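Long-range contacts in protein yjcS (Bacillus subtilis, PDB 1Q8B), which is of unknown function but belongs to the antibiotic biosynthesis monooxygenase (ABM) family of dimeric alpha-beta barrel proteins, and so may have catalytic activity: residues K36-E41 / I49-Y54; I22-D27 / Q90-V95. All coordinates share one frame; numbering follows the deposited sequence.

In the fold
Both contacts reach the same four-stranded antiparallel sheet of one chain, in a fold of the dimeric alpha-beta barrel clan; contact 1 uses helix 28-42, contact 2 the loop that leads into it. Contact 1 joins the later part of that helix to strand 48-55, an outermost strand of the sheet within the chain. Contact 2 ties the loop to the start of strand 93-103, the outermost strand at the other side. Their centres lie about 17 Å apart and their nearest atoms about 7 Å apart, without touching. In sequence, both segments of contact 1 fall between the two that contact 2 brings together. With the function unknown, neither contact can be assigned a catalytic role.

Contact 1: K36-E41 / I49-Y54; sequences KKLEEE and ITFHAY
Glu39 reaches from helix 28-42 to the edge of strand 48-55 and places its carboxylate between the His52 ring and the strand backbone. Its CG is anti to the backbone N (chi1 167°) and the chain runs extended from there. OE1 takes a nearly straight hydrogen bond from His52 ND1 at 2.8 Å, on its syn side and in the plane of the imidazole, although carboxylate and ring planes stand 88° apart. This His-carboxylate bond orients the imidazole. OE2 accepts from the backbone N of Ala53 at 3.0 Å and from Lys36 NZ at 3.1 Å; the two donors arrive from opposite faces of the carboxylate, and the lysine bond is also a salt bridge. Three donors thus fix the group's rotation.

Lys36 starts out away from the strand, but chi2 (-57°) bends the chain at CD; beyond it the chain is extended, and NZ also bonds Ala53 O at 2.8 Å, nearly along the C=O axis. Glu39 and Lys36 together therefore use both the N-H and the C=O of Ala53. Deeper in, Phe51 lies against the helix, its CD2 3.8 Å from Glu39 CA, while Leu38 CD2 stands 4.4 Å from Phe51 CZ.

The axes of helix segment 36-41 and strand segment 50-54 run nearly antiparallel and approach to 7.9 Å, the polar cluster filling the outer side of the gap. On the inner side Leu38 continues onto His83, Thr84 and Val87 of helix 82-88, and Ala53 packs on Leu65 of the neighbouring strand 62-69.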
ATOM      1  N   LYS A  36      -7.711   9.684  13.467  1.00 22.29           N
ATOM      2  CA  LYS A  36      -6.637  10.435  14.097  1.00 22.88           C
ATOM      3  C   LYS A  36      -5.449   9.519  14.347  1.00 22.52           C
ATOM      4  O   LYS A  36      -4.301   9.931  14.206  1.00 21.79           O
ATOM      5  CB  LYS A  36      -7.120  11.074  15.397  1.00 24.21           C
ATOM      6  CG  LYS A  36      -8.032  12.268  15.144  1.00 26.52           C
ATOM      7  CD  LYS A  36      -7.309  13.306  14.287  1.00 28.32           C
ATOM      8  CE  LYS A  36      -8.243  14.360  13.718  1.00 28.96           C
ATOM      9  NZ  LYS A  36      -7.469  15.295  12.847  1.00 30.17           N
ATOM     10  N   LYS A  37      -5.715   8.266  14.706  1.00 22.53           N
ATOM     11  CA  LYS A  37      -4.623   7.328  14.927  1.00 22.91           C
ATOM     12  C   LYS A  37      -3.946   7.074  13.587  1.00 22.24           C
ATOM     13  O   LYS A  37      -2.714   7.025  13.498  1.00 22.58           O
ATOM     14  CB  LYS A  37      -5.140   6.015  15.512  1.00 24.86           C
ATOM     15  CG  LYS A  37      -5.767   6.161  16.898  1.00 28.38           C
ATOM     16  CD  LYS A  37      -5.811   4.835  17.647  1.00 30.89           C
ATOM     17  CE  LYS A  37      -6.531   3.761  16.845  1.00 32.90           C
ATOM     18  NZ  LYS A  37      -6.436   2.415  17.493  1.00 35.69           N
ATOM     19  N   LEU A  38      -4.758   6.918  12.541  1.00 21.23           N
ATOM     20  CA  LEU A  38      -4.232   6.694  11.195  1.00 20.29           C
ATOM     21  C   LEU A  38      -3.396   7.895  10.773  1.00 20.09           C
ATOM     22  O   LEU A  38      -2.306   7.737  10.229  1.00 19.32           O
ATOM     23  CB  LEU A  38      -5.370   6.494  10.193  1.00 19.93           C
ATOM     24  CG  LEU A  38      -4.934   6.409   8.726  1.00 19.89           C
ATOM     25  CD1 LEU A  38      -4.039   5.193   8.517  1.00 19.13           C
ATOM     26  CD2 LEU A  38      -6.162   6.333   7.838  1.00 19.55           C
ATOM     27  N   GLU A  39      -3.916   9.094  11.033  1.00 20.06           N
ATOM     28  CA  GLU A  39      -3.218  10.324  10.688  1.00 20.94           C
ATOM     29  C   GLU A  39      -1.862  10.379  11.373  1.00 21.92           C
ATOM     30  O   GLU A  39      -0.856  10.758  10.768  1.00 21.59           O
ATOM     31  CB  GLU A  39      -4.048  11.550  11.093  1.00 20.41           C
ATOM     32  CG  GLU A  39      -3.250  12.848  11.063  1.00 20.15           C
ATOM     33  CD  GLU A  39      -4.114  14.099  11.109  1.00 20.62           C
ATOM     34  OE1 GLU A  39      -3.546  15.201  11.272  1.00 20.86           O
ATOM     35  OE2 GLU A  39      -5.350  13.990  10.972  1.00 20.90           O
ATOM     36  N   GLU A  40      -1.833   9.991  12.641  1.00 23.35           N
ATOM     37  CA  GLU A  40      -0.593  10.016  13.395  1.00 25.27           C
ATOM     38  C   GLU A  40       0.459   9.079  12.816  1.00 24.88           C
ATOM     39  O   GLU A  40       1.631   9.443  12.696  1.00 24.68           O
ATOM     40  CB  GLU A  40      -0.853   9.648  14.851  1.00 27.77           C
ATOM     41  CG  GLU A  40       0.331   9.954  15.732  1.00 33.10           C
ATOM     42  CD  GLU A  40       0.117   9.509  17.153  1.00 36.35           C
ATOM     43  OE1 GLU A  40      -0.907   9.915  17.751  1.00 38.59           O
ATOM     44  OE2 GLU A  40       0.978   8.757  17.667  1.00 38.36           O
ATOM     45  N   GLU A  41       0.039   7.874  12.450  1.00 24.59           N
ATOM     46  CA  GLU A  41       0.963   6.898  11.892  1.00 24.94           C
ATOM     47  C   GLU A  41       1.390   7.178  10.448  1.00 24.23           C
ATOM     48  O   GLU A  41       2.552   6.959  10.099  1.00 23.70           O
ATOM     49  CB  GLU A  41       0.371   5.482  12.000  1.00 26.25           C
ATOM     50  CG  GLU A  41       0.377   4.917  13.418  1.00 28.28           C
ATOM     51  CD  GLU A  41       1.755   5.009  14.076  1.00 29.97           C
ATOM     52  OE1 GLU A  41       2.682   4.287  13.641  1.00 30.04           O
ATOM     53  OE2 GLU A  41       1.911   5.817  15.025  1.00 30.80           O
ATOM     54  N   ILE A  49       4.438  13.834   3.115  1.00 21.93           N
ATOM     55  CA  ILE A  49       4.790  15.212   3.442  1.00 21.57           C
ATOM     56  C   ILE A  49       3.732  15.688   4.441  1.00 21.67           C
ATOM     57  O   ILE A  49       4.066  16.243   5.481  1.00 22.45           O
ATOM     58  CB  ILE A  49       4.800  16.115   2.179  1.00 21.73           C
ATOM     59  CG1 ILE A  49       5.979  15.739   1.285  1.00 21.40           C
ATOM     60  CG2 ILE A  49       4.910  17.579   2.574  1.00 21.33           C
ATOM     61  CD1 ILE A  49       5.982  16.437  -0.064  1.00 21.88           C
ATOM     62  N   THR A  50       2.457  15.469   4.131  1.00 21.18           N
ATOM     63  CA  THR A  50       1.385  15.836   5.051  1.00 21.55           C
ATOM     64  C   THR A  50       0.158  14.941   4.853  1.00 20.04           C
ATOM     65  O   THR A  50      -0.102  14.446   3.759  1.00 20.30           O
ATOM     66  CB  THR A  50       0.929  17.330   4.900  1.00 23.22           C
ATOM     67  OG1 THR A  50       0.269  17.515   3.646  1.00 26.58           O
ATOM     68  CG2 THR A  50       2.106  18.271   4.977  1.00 24.29           C
ATOM     69  N   PHE A  51      -0.575  14.722   5.935  1.00 18.54           N
ATOM     70  CA  PHE A  51      -1.791  13.929   5.910  1.00 17.88           C
ATOM     71  C   PHE A  51      -2.638  14.448   7.059  1.00 17.66           C
ATOM     72  O   PHE A  51      -2.196  14.451   8.207  1.00 17.33           O
ATOM     73  CB  PHE A  51      -1.502  12.442   6.132  1.00 17.60           C
ATOM     74  CG  PHE A  51      -2.718  11.554   5.968  1.00 17.63           C
ATOM     75  CD1 PHE A  51      -2.982  10.925   4.755  1.00 17.13           C
ATOM     76  CD2 PHE A  51      -3.605  11.359   7.029  1.00 17.38           C
ATOM     77  CE1 PHE A  51      -4.111  10.109   4.598  1.00 17.29           C
ATOM     78  CE2 PHE A  51      -4.736  10.547   6.883  1.00 17.11           C
ATOM     79  CZ  PHE A  51      -4.990   9.920   5.666  1.00 16.93           C
ATOM     80  N   HIS A  52      -3.847  14.898   6.751  1.00 17.29           N
ATOM     81  CA  HIS A  52      -4.732  15.419   7.780  1.00 17.87           C
ATOM     82  C   HIS A  52      -6.167  15.036   7.463  1.00 17.57           C
ATOM     83  O   HIS A  52      -6.618  15.158   6.326  1.00 17.83           O
ATOM     84  CB  HIS A  52      -4.592  16.946   7.864  1.00 18.56           C
ATOM     85  CG  HIS A  52      -5.365  17.571   8.986  1.00 19.06           C
ATOM     86  ND1 HIS A  52      -5.200  17.200  10.303  1.00 18.96           N
ATOM     87  CD2 HIS A  52      -6.297  18.556   8.986  1.00 19.37           C
ATOM     88  CE1 HIS A  52      -5.995  17.929  11.066  1.00 19.21           C
ATOM     89  NE2 HIS A  52      -6.671  18.759  10.293  1.00 18.95           N
ATOM     90  N   ALA A  53      -6.878  14.561   8.476  1.00 17.48           N
ATOM     91  CA  ALA A  53      -8.263  14.150   8.312  1.00 17.83           C
ATOM     92  C   ALA A  53      -9.154  14.952   9.257  1.00 18.23           C
ATOM     93  O   ALA A  53      -8.764  15.231  10.391  1.00 18.68           O
ATOM     94  CB  ALA A  53      -8.399  12.657   8.608  1.00 17.31           C
ATOM     95  N   TYR A  54     -10.342  15.331   8.787  1.00 17.32           N
ATOM     96  CA  TYR A  54     -11.269  16.073   9.622  1.00 17.25           C
ATOM     97  C   TYR A  54     -12.688  15.857   9.111  1.00 17.60           C
ATOM     98  O   TYR A  54     -12.909  15.643   7.919  1.00 16.91           O
ATOM     99  CB  TYR A  54     -10.897  17.562   9.652  1.00 16.35           C
ATOM    100  CG  TYR A  54     -11.324  18.353   8.447  1.00 15.56           C
ATOM    101  CD1 TYR A  54     -12.615  18.877   8.352  1.00 15.74           C
ATOM    102  CD2 TYR A  54     -10.434  18.591   7.405  1.00 15.85           C
ATOM    103  CE1 TYR A  54     -13.013  19.628   7.242  1.00 16.26           C
ATOM    104  CE2 TYR A  54     -10.814  19.335   6.297  1.00 16.31           C
ATOM    105  CZ  TYR A  54     -12.105  19.852   6.217  1.00 16.35           C
ATOM    106  OH  TYR A  54     -12.476  20.581   5.110  1.00 16.02           O
TER

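Contact 2: I22-D27 / Q90-V95; sequences IISDKD and QELTEV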
ATOM      1  N   ILE A  22     -19.051   8.254   4.892  1.00 21.05           N
ATOM      2  CA  ILE A  22     -19.085   7.263   5.969  1.00 21.64           C
ATOM      3  C   ILE A  22     -20.268   6.330   5.719  1.00 22.61           C
ATOM      4  O   ILE A  22     -21.411   6.773   5.626  1.00 22.37           O
ATOM      5  CB  ILE A  22     -19.265   7.917   7.365  1.00 21.22           C
ATOM      6  CG1 ILE A  22     -18.076   8.817   7.691  1.00 20.83           C
ATOM      7  CG2 ILE A  22     -19.377   6.842   8.436  1.00 20.34           C
ATOM      8  CD1 ILE A  22     -18.297   9.693   8.904  1.00 20.57           C
ATOM      9  N   ILE A  23     -19.986   5.039   5.595  1.00 24.22           N
ATOM     10  CA  ILE A  23     -21.032   4.052   5.359  1.00 25.38           C
ATOM     11  C   ILE A  23     -21.297   3.250   6.630  1.00 26.57           C
ATOM     12  O   ILE A  23     -22.189   2.407   6.673  1.00 27.31           O
ATOM     13  CB  ILE A  23     -20.647   3.108   4.200  1.00 25.40           C
ATOM     14  CG1 ILE A  23     -19.308   2.424   4.493  1.00 25.13           C
ATOM     15  CG2 ILE A  23     -20.574   3.905   2.897  1.00 24.93           C
ATOM     16  CD1 ILE A  23     -18.809   1.532   3.360  1.00 25.39           C
ATOM     17  N   SER A  24     -20.505   3.524   7.662  1.00 27.52           N
ATOM     18  CA  SER A  24     -20.650   2.874   8.957  1.00 28.39           C
ATOM     19  C   SER A  24     -21.723   3.634   9.732  1.00 29.52           C
ATOM     20  O   SER A  24     -22.004   4.796   9.435  1.00 29.77           O
ATOM     21  CB  SER A  24     -19.329   2.936   9.722  1.00 27.49           C
ATOM     22  OG  SER A  24     -19.511   2.608  11.088  1.00 27.12           O
ATOM     23  N   ASP A  25     -22.328   2.985  10.720  1.00 30.77           N
ATOM     24  CA  ASP A  25     -23.353   3.642  11.523  1.00 32.01           C
ATOM     25  C   ASP A  25     -22.806   3.971  12.904  1.00 31.52           C
ATOM     26  O   ASP A  25     -23.555   4.310  13.816  1.00 31.76           O
ATOM     27  CB  ASP A  25     -24.603   2.755  11.644  1.00 34.17           C
ATOM     28  CG  ASP A  25     -24.338   1.453  12.391  1.00 36.49           C
ATOM     29  OD1 ASP A  25     -25.254   0.601  12.428  1.00 38.38           O
ATOM     30  OD2 ASP A  25     -23.227   1.279  12.942  1.00 37.76           O
ATOM     31  N   LYS A  26     -21.493   3.869  13.053  1.00 31.17           N
ATOM     32  CA  LYS A  26     -20.864   4.162  14.329  1.00 31.44           C
ATOM     33  C   LYS A  26     -20.841   5.656  14.600  1.00 31.12           C
ATOM     34  O   LYS A  26     -21.073   6.463  13.700  1.00 30.31           O
ATOM     35  CB  LYS A  26     -19.437   3.612  14.360  1.00 32.61           C
ATOM     36  CG  LYS A  26     -19.372   2.097  14.348  1.00 34.28           C
ATOM     37  CD  LYS A  26     -17.955   1.597  14.523  1.00 35.25           C
ATOM     38  CE  LYS A  26     -17.932   0.080  14.542  1.00 36.75           C
ATOM     39  NZ  LYS A  26     -16.539  -0.460  14.548  1.00 38.84           N
ATOM     40  N   ASP A  27     -20.565   6.004  15.853  1.00 31.00           N
ATOM     41  CA  ASP A  27     -20.492   7.389  16.298  1.00 31.40           C
ATOM     42  C   ASP A  27     -19.369   8.124  15.568  1.00 30.75           C
ATOM     43  O   ASP A  27     -18.243   7.634  15.506  1.00 30.67           O
ATOM     44  CB  ASP A  27     -20.232   7.423  17.809  1.00 33.18           C
ATOM     45  CG  ASP A  27     -20.106   8.838  18.353  1.00 35.17           C
ATOM     46  OD1 ASP A  27     -21.126   9.568  18.361  1.00 37.60           O
ATOM     47  OD2 ASP A  27     -18.989   9.221  18.770  1.00 35.46           O
ATOM     48  N   GLN A  90     -12.102  -2.133   8.613  1.00 25.96           N
ATOM     49  CA  GLN A  90     -13.276  -1.740   9.396  1.00 25.58           C
ATOM     50  C   GLN A  90     -14.443  -1.308   8.513  1.00 25.55           C
ATOM     51  O   GLN A  90     -15.573  -1.182   8.984  1.00 25.57           O
ATOM     52  CB  GLN A  90     -12.910  -0.611  10.366  1.00 25.37           C
ATOM     53  CG  GLN A  90     -11.926  -1.045  11.436  1.00 25.65           C
ATOM     54  CD  GLN A  90     -11.578   0.057  12.409  1.00 25.51           C
ATOM     55  OE1 GLN A  90     -12.448   0.605  13.080  1.00 26.74           O
ATOM     56  NE2 GLN A  90     -10.299   0.386  12.493  1.00 25.63           N
ATOM     57  N   GLU A  91     -14.161  -1.070   7.236  1.00 25.18           N
ATOM     58  CA  GLU A  91     -15.186  -0.668   6.281  1.00 25.42           C
ATOM     59  C   GLU A  91     -16.026   0.489   6.804  1.00 24.62           C
ATOM     60  O   GLU A  91     -17.253   0.431   6.778  1.00 24.73           O
ATOM     61  CB  GLU A  91     -16.101  -1.850   5.981  1.00 27.10           C
ATOM     62  CG  GLU A  91     -15.374  -3.090   5.521  1.00 30.39           C
ATOM     63  CD  GLU A  91     -16.259  -4.321   5.562  1.00 32.48           C
ATOM     64  OE1 GLU A  91     -15.780  -5.405   5.166  1.00 34.26           O
ATOM     65  OE2 GLU A  91     -17.430  -4.207   5.993  1.00 34.25           O
ATOM     66  N   LEU A  92     -15.366   1.542   7.266  1.00 23.56           N
ATOM     67  CA  LEU A  92     -16.066   2.698   7.809  1.00 23.05           C
ATOM     68  C   LEU A  92     -16.448   3.702   6.734  1.00 22.78           C
ATOM     69  O   LEU A  92     -17.418   4.444   6.887  1.00 22.93           O
ATOM     70  CB  LEU A  92     -15.182   3.391   8.842  1.00 22.68           C
ATOM     71  CG  LEU A  92     -14.722   2.529  10.019  1.00 23.02           C
ATOM     72  CD1 LEU A  92     -13.611   3.245  10.788  1.00 22.42           C
ATOM     73  CD2 LEU A  92     -15.923   2.218  10.911  1.00 22.88           C
ATOM     74  N   THR A  93     -15.690   3.710   5.642  1.00 22.32           N
ATOM     75  CA  THR A  93     -15.920   4.661   4.558  1.00 22.00           C
ATOM     76  C   THR A  93     -15.681   4.094   3.160  1.00 22.01           C
ATOM     77  O   THR A  93     -15.299   2.940   2.982  1.00 22.01           O
ATOM     78  CB  THR A  93     -14.951   5.866   4.676  1.00 21.97           C
ATOM     79  OG1 THR A  93     -13.599   5.387   4.589  1.00 21.74           O
ATOM     80  CG2 THR A  93     -15.129   6.597   6.000  1.00 21.17           C
ATOM     81  N   GLU A  94     -15.922   4.954   2.179  1.00 21.90           N
ATOM     82  CA  GLU A  94     -15.671   4.684   0.771  1.00 21.85           C
ATOM     83  C   GLU A  94     -15.417   6.088   0.226  1.00 21.79           C
ATOM     84  O   GLU A  94     -15.938   7.065   0.772  1.00 20.94           O
ATOM     85  CB  GLU A  94     -16.868   4.006   0.075  1.00 21.84           C
ATOM     86  CG  GLU A  94     -18.179   4.750   0.084  1.00 22.23           C
ATOM     87  CD  GLU A  94     -19.272   3.977  -0.636  1.00 22.51           C
ATOM     88  OE1 GLU A  94     -19.264   2.729  -0.578  1.00 24.25           O
ATOM     89  OE2 GLU A  94     -20.152   4.610  -1.249  1.00 22.32           O
ATOM     90  N   VAL A  95     -14.586   6.201  -0.805  1.00 21.57           N
ATOM     91  CA  VAL A  95     -14.282   7.508  -1.383  1.00 21.55           C
ATOM     92  C   VAL A  95     -15.425   7.978  -2.275  1.00 22.10           C
ATOM     93  O   VAL A  95     -15.863   7.254  -3.166  1.00 22.11           O
ATOM     94  CB  VAL A  95     -12.979   7.460  -2.218  1.00 21.37           C
ATOM     95  CG1 VAL A  95     -12.715   8.812  -2.859  1.00 20.97           C
ATOM     96  CG2 VAL A  95     -11.818   7.066  -1.333  1.00 20.94           C
TER
HETATM   97  O   HOH W   1     -16.370  -1.106  11.790  1.00 28.78           O
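Ile22 and Thr93 form an antiparallel, non-hydrogen-bonded beta pair where strand 13-22 ends and strand 93-103 begins; beyond it the two loops meet through backbone bonds to one carbonyl and through the side chains of Ile23 and Leu92. The two CA atoms of the pair are 4.3 Å apart, and both side chains lie on the sheet face covered by helix 28-42, with Ile22 on Leu28 and Ile31, and Thr93 on Phe35. Leu92 O is the polar centre: it accepts from Ile23 N at 2.9 Å, the donor tilted 35° from the carbonyl plane, and weakly from Ser24 N at 3.3 Å, while Ile22 CA adds a CA-H...O contact.

Ile23 lays its CG2 across Glu94 CG and CD, both 3.8 Å away, the two side chains crossing at about a right angle. Leu92 brings CD2 against Ser24, 3.6 Å from OG and 3.7 Å from CB. Ser24 OG, anti to its own backbone N (chi1 166°), accepts from Lys26 N in an ST turn that shapes the loop before Asp27 caps helix 28-42. The extended Lys26 chain crosses the Leu92 side chain at about a right angle, CD 4.2 Å from Leu92 CD2, and its NZ gives a hydrogen bond to a water that in turn donates to Gln90 O. Arg61 binds the carbonyls of Ser24 and Lys26.

The polar part of the contact is thus main-chain and water-mediated, without a salt bridge, and apolar side chains supply much of the buried surface.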